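Local structure of farnesyl diphosphate phosphatase YisP (Bacillus subtilis subsp. subtilis, 3WE9) at residues Glu120-Tyr124 with Leu161-Leu165; Ala125-Gly130 with Gly156-Leu161. The protein hydrolyses farnesyl diphosphate to farnesol and diphosphate, a step involved in biofilm formation. Residues are numbered along the deposited sequence.

Contact 1: residues Glu120-Tyr124 with Leu161-Leu165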
ATOM      1  N   GLU A 120     -12.712   6.878 -10.572  1.00 23.58           N
ATOM      2  CA  GLU A 120     -11.772   7.918 -10.191  1.00 23.53           C
ATOM      3  C   GLU A 120     -10.939   7.475  -8.981  1.00 22.46           C
ATOM      4  O   GLU A 120      -9.729   7.712  -8.928  1.00 21.75           O
ATOM      5  CB  GLU A 120     -12.523   9.216  -9.882  1.00 26.08           C
ATOM      6  CG  GLU A 120     -11.620  10.427  -9.729  1.00 30.16           C
ATOM      7  CD  GLU A 120     -12.389  11.736  -9.690  1.00 32.18           C
ATOM      8  OE1 GLU A 120     -11.745  12.795  -9.516  1.00 34.08           O
ATOM      9  OE2 GLU A 120     -13.632  11.712  -9.837  1.00 30.57           O
ATOM     10  N   LEU A 121     -11.585   6.835  -8.008  1.00 18.38           N
ATOM     11  CA  LEU A 121     -10.870   6.352  -6.829  1.00 18.21           C
ATOM     12  C   LEU A 121      -9.909   5.231  -7.239  1.00 17.17           C
ATOM     13  O   LEU A 121      -8.764   5.191  -6.790  1.00 16.74           O
ATOM     14  CB  LEU A 121     -11.855   5.815  -5.783  1.00 15.18           C
ATOM     15  CG  LEU A 121     -11.228   5.195  -4.526  1.00 16.66           C
ATOM     16  CD1 LEU A 121     -10.431   6.241  -3.758  1.00 16.90           C
ATOM     17  CD2 LEU A 121     -12.325   4.616  -3.644  1.00 14.78           C
ATOM     18  N   LEU A 122     -10.387   4.327  -8.093  1.00 17.98           N
ATOM     19  CA  LEU A 122      -9.583   3.200  -8.565  1.00 20.72           C
ATOM     20  C   LEU A 122      -8.377   3.663  -9.365  1.00 22.14           C
ATOM     21  O   LEU A 122      -7.281   3.115  -9.233  1.00 21.00           O
ATOM     22  CB  LEU A 122     -10.430   2.261  -9.433  1.00 22.07           C
ATOM     23  CG  LEU A 122     -11.596   1.553  -8.739  1.00 21.88           C
ATOM     24  CD1 LEU A 122     -12.347   0.676  -9.738  1.00 21.88           C
ATOM     25  CD2 LEU A 122     -11.054   0.719  -7.588  1.00 23.00           C
ATOM     26  N   MET A 123      -8.585   4.671 -10.204  1.00 23.44           N
ATOM     27  CA  MET A 123      -7.511   5.213 -11.025  1.00 25.28           C
ATOM     28  C   MET A 123      -6.459   5.814 -10.108  1.00 25.20           C
ATOM     29  O   MET A 123      -5.256   5.717 -10.365  1.00 26.43           O
ATOM     30  CB  MET A 123      -8.071   6.278 -11.977  1.00 28.72           C
ATOM     31  CG  MET A 123      -7.018   7.025 -12.789  1.00 34.04           C
ATOM     32  SD  MET A 123      -5.895   5.962 -13.720  1.00 40.02           S
ATOM     33  CE  MET A 123      -7.019   5.038 -14.697  1.00 39.23           C
ATOM     34  N   TYR A 124      -6.913   6.429  -9.026  1.00 23.24           N
ATOM     35  CA  TYR A 124      -5.986   7.025  -8.081  1.00 23.28           C
ATOM     36  C   TYR A 124      -5.172   5.969  -7.332  1.00 21.56           C
ATOM     37  O   TYR A 124      -3.971   6.135  -7.122  1.00 20.89           O
ATOM     38  CB  TYR A 124      -6.723   7.886  -7.070  1.00 25.32           C
ATOM     39  CG  TYR A 124      -5.766   8.587  -6.154  1.00 30.23           C
ATOM     40  CD1 TYR A 124      -4.812   9.467  -6.667  1.00 31.90           C
ATOM     41  CD2 TYR A 124      -5.778   8.351  -4.784  1.00 29.37           C
ATOM     42  CE1 TYR A 124      -3.893  10.093  -5.841  1.00 33.43           C
ATOM     43  CE2 TYR A 124      -4.859   8.975  -3.946  1.00 32.65           C
ATOM     44  CZ  TYR A 124      -3.924   9.844  -4.482  1.00 33.43           C
ATOM     45  OH  TYR A 124      -3.024  10.480  -3.662  1.00 36.23           O
ATOM     46  N   LEU A 161      -6.191   0.973  -1.453  1.00 13.12           N
ATOM     47  CA  LEU A 161      -7.623   1.022  -1.177  1.00 13.02           C
ATOM     48  C   LEU A 161      -7.874   0.698   0.288  1.00 12.10           C
ATOM     49  O   LEU A 161      -8.725   1.313   0.933  1.00 11.84           O
ATOM     50  CB  LEU A 161      -8.391   0.032  -2.054  1.00 13.74           C
ATOM     51  CG  LEU A 161      -8.531   0.392  -3.539  1.00 15.33           C
ATOM     52  CD1 LEU A 161      -9.303  -0.715  -4.262  1.00 13.98           C
ATOM     53  CD2 LEU A 161      -9.248   1.729  -3.684  1.00 14.24           C
ATOM     54  N   VAL A 162      -7.135  -0.265   0.824  1.00 13.36           N
ATOM     55  CA  VAL A 162      -7.322  -0.618   2.230  1.00 14.43           C
ATOM     56  C   VAL A 162      -6.932   0.553   3.127  1.00 15.28           C
ATOM     57  O   VAL A 162      -7.631   0.878   4.088  1.00 15.95           O
ATOM     58  CB  VAL A 162      -6.504  -1.865   2.606  1.00 12.87           C
ATOM     59  CG1 VAL A 162      -6.585  -2.111   4.117  1.00 12.19           C
ATOM     60  CG2 VAL A 162      -7.062  -3.071   1.864  1.00 13.92           C
ATOM     61  N   ARG A 163      -5.812   1.191   2.813  1.00 16.14           N
ATOM     62  CA  ARG A 163      -5.376   2.335   3.596  1.00 17.52           C
ATOM     63  C   ARG A 163      -6.443   3.424   3.549  1.00 17.68           C
ATOM     64  O   ARG A 163      -6.768   4.031   4.569  1.00 16.83           O
ATOM     65  CB  ARG A 163      -4.049   2.871   3.053  1.00 19.97           C
ATOM     66  CG  ARG A 163      -2.859   1.989   3.386  1.00 22.30           C
ATOM     67  CD  ARG A 163      -1.616   2.450   2.654  1.00 28.70           C
ATOM     68  NE  ARG A 163      -0.418   1.778   3.145  1.00 36.78           N
ATOM     69  CZ  ARG A 163       0.190   2.071   4.290  1.00 39.50           C
ATOM     70  NH1 ARG A 163      -0.286   3.034   5.069  1.00 41.38           N
ATOM     71  NH2 ARG A 163       1.276   1.404   4.657  1.00 42.82           N
ATOM     72  N   PHE A 164      -6.990   3.663   2.359  1.00 16.73           N
ATOM     73  CA  PHE A 164      -8.024   4.677   2.195  1.00 18.32           C
ATOM     74  C   PHE A 164      -9.232   4.375   3.076  1.00 16.82           C
ATOM     75  O   PHE A 164      -9.775   5.270   3.715  1.00 15.31           O
ATOM     76  CB  PHE A 164      -8.490   4.760   0.734  1.00 23.89           C
ATOM     77  CG  PHE A 164      -7.466   5.334  -0.210  1.00 31.07           C
ATOM     78  CD1 PHE A 164      -6.255   5.846   0.265  1.00 32.15           C
ATOM     79  CD2 PHE A 164      -7.724   5.383  -1.580  1.00 33.11           C
ATOM     80  CE1 PHE A 164      -5.320   6.400  -0.608  1.00 35.88           C
ATOM     81  CE2 PHE A 164      -6.793   5.937  -2.468  1.00 36.08           C
ATOM     82  CZ  PHE A 164      -5.589   6.446  -1.980  1.00 35.37           C
ATOM     83  N   LEU A 165      -9.645   3.109   3.092  1.00 13.21           N
ATOM     84  CA  LEU A 165     -10.796   2.663   3.878  1.00 13.39           C
ATOM     85  C   LEU A 165     -10.567   2.594   5.392  1.00 13.77           C
ATOM     86  O   LEU A 165     -11.519   2.439   6.159  1.00 13.53           O
ATOM     87  CB  LEU A 165     -11.239   1.277   3.389  1.00 12.49           C
ATOM     88  CG  LEU A 165     -11.844   1.191   1.978  1.00 16.20           C
ATOM     89  CD1 LEU A 165     -11.995  -0.270   1.559  1.00 16.14           C
ATOM     90  CD2 LEU A 165     -13.193   1.888   1.959  1.00 14.55           C
TER
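Start with Phe164, the one residue here whose CA-to-CB bond points toward the other helix and the one that loses most surface to it. The axes of 120-124 and 161-165 come no closer than 11.4 Å and run at 120° to each other, so long side chains have to fill the gap, and the Phe164 ring does much of this. Its CD2 lies 3.6 Å from Leu121 CD1, and its CZ sits 3.3 Å from Tyr124 CE2. The two aromatic rings meet rim to rim: their planes differ by only 14° and their centroids are 5.6 Å apart, yet neither ring covers the face of the other, so this is a tight lateral contact and not a stack. One turn back, Leu161 meets both leucines of the other helix, with CD2 4.1 Å from Leu121 CG and CD1 4.0 Å from Leu122 CD2. Leu121 is therefore shared, touching both Phe164 and Leu161. The interface is wholly apolar and modest, 226 Å² over both sides. Helix 199-221 closes it from beyond, with Ile208 against Leu121 and Leu165 and Ala212 against Leu161, while Val162 turns to His241, Val244 and Leu245 of helix 228-250.

Contact 2: residues Ala125-Gly130 with Gly156-Leu161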
ATOM      1  N   ALA A 125      -5.832   4.895  -6.910  1.00 19.37           N
ATOM      2  CA  ALA A 125      -5.146   3.822  -6.196  1.00 18.54           C
ATOM      3  C   ALA A 125      -4.160   3.168  -7.162  1.00 20.03           C
ATOM      4  O   ALA A 125      -3.093   2.702  -6.769  1.00 17.55           O
ATOM      5  CB  ALA A 125      -6.157   2.794  -5.702  1.00 16.99           C
ATOM      6  N   TYR A 126      -4.537   3.142  -8.434  1.00 22.33           N
ATOM      7  CA  TYR A 126      -3.706   2.554  -9.477  1.00 25.75           C
ATOM      8  C   TYR A 126      -2.417   3.344  -9.679  1.00 26.28           C
ATOM      9  O   TYR A 126      -1.329   2.764  -9.735  1.00 24.93           O
ATOM     10  CB  TYR A 126      -4.494   2.492 -10.792  1.00 27.87           C
ATOM     11  CG  TYR A 126      -3.669   2.102 -12.003  1.00 31.01           C
ATOM     12  CD1 TYR A 126      -2.971   0.895 -12.040  1.00 32.84           C
ATOM     13  CD2 TYR A 126      -3.583   2.945 -13.110  1.00 34.46           C
ATOM     14  CE1 TYR A 126      -2.206   0.535 -13.150  1.00 35.57           C
ATOM     15  CE2 TYR A 126      -2.821   2.597 -14.228  1.00 35.80           C
ATOM     16  CZ  TYR A 126      -2.137   1.391 -14.240  1.00 36.53           C
ATOM     17  OH  TYR A 126      -1.394   1.035 -15.341  1.00 37.46           O
ATOM     18  N   ARG A 127      -2.540   4.665  -9.756  1.00 25.92           N
ATOM     19  CA  ARG A 127      -1.389   5.536  -9.981  1.00 28.64           C
ATOM     20  C   ARG A 127      -0.446   5.649  -8.793  1.00 27.79           C
ATOM     21  O   ARG A 127       0.694   6.085  -8.946  1.00 27.57           O
ATOM     22  CB  ARG A 127      -1.857   6.941 -10.377  1.00 29.71           C
ATOM     23  CG  ARG A 127      -2.802   6.986 -11.563  1.00 34.55           C
ATOM     24  CD  ARG A 127      -3.176   8.433 -11.893  1.00 37.50           C
ATOM     25  NE  ARG A 127      -3.723   9.137 -10.732  1.00 41.87           N
ATOM     26  CZ  ARG A 127      -4.999   9.494 -10.596  1.00 40.54           C
ATOM     27  NH1 ARG A 127      -5.876   9.217 -11.549  1.00 41.17           N
ATOM     28  NH2 ARG A 127      -5.401  10.132  -9.508  1.00 39.87           N
ATOM     29  N   THR A 128      -0.919   5.275  -7.606  1.00 26.73           N
ATOM     30  CA  THR A 128      -0.081   5.352  -6.416  1.00 24.28           C
ATOM     31  C   THR A 128       0.297   3.949  -5.925  1.00 24.28           C
ATOM     32  O   THR A 128       1.437   3.511  -6.109  1.00 22.79           O
ATOM     33  CB  THR A 128      -0.779   6.168  -5.291  1.00 25.10           C
ATOM     34  OG1 THR A 128      -2.106   5.663  -5.067  1.00 23.82           O
ATOM     35  CG2 THR A 128      -0.867   7.646  -5.688  1.00 24.88           C
ATOM     36  N   GLY A 129      -0.654   3.245  -5.313  1.00 20.84           N
ATOM     37  CA  GLY A 129      -0.377   1.897  -4.841  1.00 21.46           C
ATOM     38  C   GLY A 129       0.007   0.950  -5.968  1.00 19.29           C
ATOM     39  O   GLY A 129       0.953   0.172  -5.838  1.00 18.56           O
ATOM     40  N   GLY A 130      -0.728   1.008  -7.076  1.00 17.95           N
ATOM     41  CA  GLY A 130      -0.425   0.141  -8.205  1.00 18.99           C
ATOM     42  C   GLY A 130       0.969   0.409  -8.744  1.00 19.48           C
ATOM     43  O   GLY A 130       1.707  -0.516  -9.107  1.00 18.08           O
ATOM     44  N   GLY A 156      -0.537  -3.730  -4.834  1.00 14.68           N
ATOM     45  CA  GLY A 156      -0.297  -2.353  -4.435  1.00 15.69           C
ATOM     46  C   GLY A 156      -1.563  -1.517  -4.478  1.00 14.47           C
ATOM     47  O   GLY A 156      -1.812  -0.694  -3.592  1.00 14.08           O
ATOM     48  N   LEU A 157      -2.351  -1.722  -5.526  1.00 13.95           N
ATOM     49  CA  LEU A 157      -3.617  -1.023  -5.719  1.00 16.77           C
ATOM     50  C   LEU A 157      -4.543  -1.341  -4.538  1.00 15.43           C
ATOM     51  O   LEU A 157      -5.093  -0.444  -3.905  1.00 14.01           O
ATOM     52  CB  LEU A 157      -4.246  -1.499  -7.040  1.00 17.16           C
ATOM     53  CG  LEU A 157      -5.597  -1.087  -7.654  1.00 21.81           C
ATOM     54  CD1 LEU A 157      -6.564  -0.559  -6.615  1.00 21.24           C
ATOM     55  CD2 LEU A 157      -5.356  -0.072  -8.737  1.00 23.78           C
ATOM     56  N   ALA A 158      -4.696  -2.630  -4.245  1.00 14.28           N
ATOM     57  CA  ALA A 158      -5.554  -3.072  -3.146  1.00 14.80           C
ATOM     58  C   ALA A 158      -5.099  -2.500  -1.797  1.00 14.60           C
ATOM     59  O   ALA A 158      -5.917  -2.069  -0.979  1.00 13.77           O
ATOM     60  CB  ALA A 158      -5.565  -4.597  -3.084  1.00 14.31           C
ATOM     61  N   ILE A 159      -3.790  -2.502  -1.564  1.00 13.05           N
ATOM     62  CA  ILE A 159      -3.252  -1.980  -0.311  1.00 13.64           C
ATOM     63  C   ILE A 159      -3.588  -0.496  -0.145  1.00 14.58           C
ATOM     64  O   ILE A 159      -3.898  -0.029   0.958  1.00 12.84           O
ATOM     65  CB  ILE A 159      -1.724  -2.202  -0.252  1.00 13.64           C
ATOM     66  CG1 ILE A 159      -1.436  -3.700  -0.062  1.00 13.83           C
ATOM     67  CG2 ILE A 159      -1.108  -1.369   0.861  1.00 13.02           C
ATOM     68  CD1 ILE A 159       0.044  -4.083  -0.212  1.00 16.07           C
ATOM     69  N   GLN A 160      -3.536   0.250  -1.243  1.00 12.59           N
ATOM     70  CA  GLN A 160      -3.869   1.669  -1.178  1.00 13.76           C
ATOM     71  C   GLN A 160      -5.361   1.815  -0.850  1.00 12.24           C
ATOM     72  O   GLN A 160      -5.759   2.672  -0.055  1.00 14.06           O
ATOM     73  CB  GLN A 160      -3.539   2.350  -2.510  1.00 18.48           C
ATOM     74  CG  GLN A 160      -3.663   3.860  -2.468  1.00 21.35           C
ATOM     75  CD  GLN A 160      -2.657   4.505  -1.525  1.00 25.02           C
ATOM     76  OE1 GLN A 160      -2.601   4.181  -0.341  1.00 25.85           O
ATOM     77  NE2 GLN A 160      -1.861   5.429  -2.051  1.00 27.12           N
ATOM     78  N   LEU A 161      -6.191   0.973  -1.453  1.00 13.12           N
ATOM     79  CA  LEU A 161      -7.623   1.022  -1.177  1.00 13.02           C
ATOM     80  C   LEU A 161      -7.874   0.698   0.288  1.00 12.10           C
ATOM     81  O   LEU A 161      -8.725   1.313   0.933  1.00 11.84           O
ATOM     82  CB  LEU A 161      -8.391   0.032  -2.054  1.00 13.74           C
ATOM     83  CG  LEU A 161      -8.531   0.392  -3.539  1.00 15.33           C
ATOM     84  CD1 LEU A 161      -9.303  -0.715  -4.262  1.00 13.98           C
ATOM     85  CD2 LEU A 161      -9.248   1.729  -3.684  1.00 14.24           C
TER
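At Gly156 the two backbones all but touch: its CA is 4.3 Å from the CA of Gly129, and the pair exchange reciprocal CA-H...O contacts, Gly129 CA to Gly156 O at 3.2 Å and Gly156 CA to Gly129 O at 3.1 Å. A CB on either glycine would run into the other's carbonyl oxygen, which is why neither position tolerates a side chain in this geometry. Next comes Leu157, whose N lies 3.5 Å from Gly130 N and whose CA-to-CB bond points sideways while its methyls come close to the first helix, CD1 3.5 Å from Ala125 CB and CD2 3.4 Å from Tyr126 CB; its chi2 of -23° falls between wells, so the methyl positions deserve some caution. One turn on, Gln160 reaches across with NE2 donating to Thr128 OG1 (3.0 Å), the same hydroxyl that bonds to Tyr124 O within its own helix. Leu161 closes the row, CD2 3.8 Å from Ala125 CB. Opposite them, 125-130 widens into a pi-type turn, with Gly130 N bonded to Ala125 O at 2.9 Å. The 7.1 Å axis separation and the reciprocal CA-H...O pair at two glycines mark a close glycine-mediated crossing, here a steep one at 104°, within the all-helical fold of the squalene/phytoene synthase family.

Overall arrangement
Both contacts join helix 118-140 to helix 145-165, and their centres are 6 Å apart. Contact 2 is the close crossing, about 6 Å from the centre of the chain; from there the helices splay, and the axis separation grows from 7.1 to 11.4 Å at contact 1. Leu161 belongs to both, and Leu122 O packs on Leu157 CD2 at 3.8 Å, so the two form one continuous seam. A triethylene glycol, probably from the crystallisation liquor, lies about 4 Å from Gly156 at the nearest atoms and may mark a pocket beside the crossing. Shortly after 161-165 the chain carries a DXXXD motif, which in related synthases binds magnesium and diphosphate.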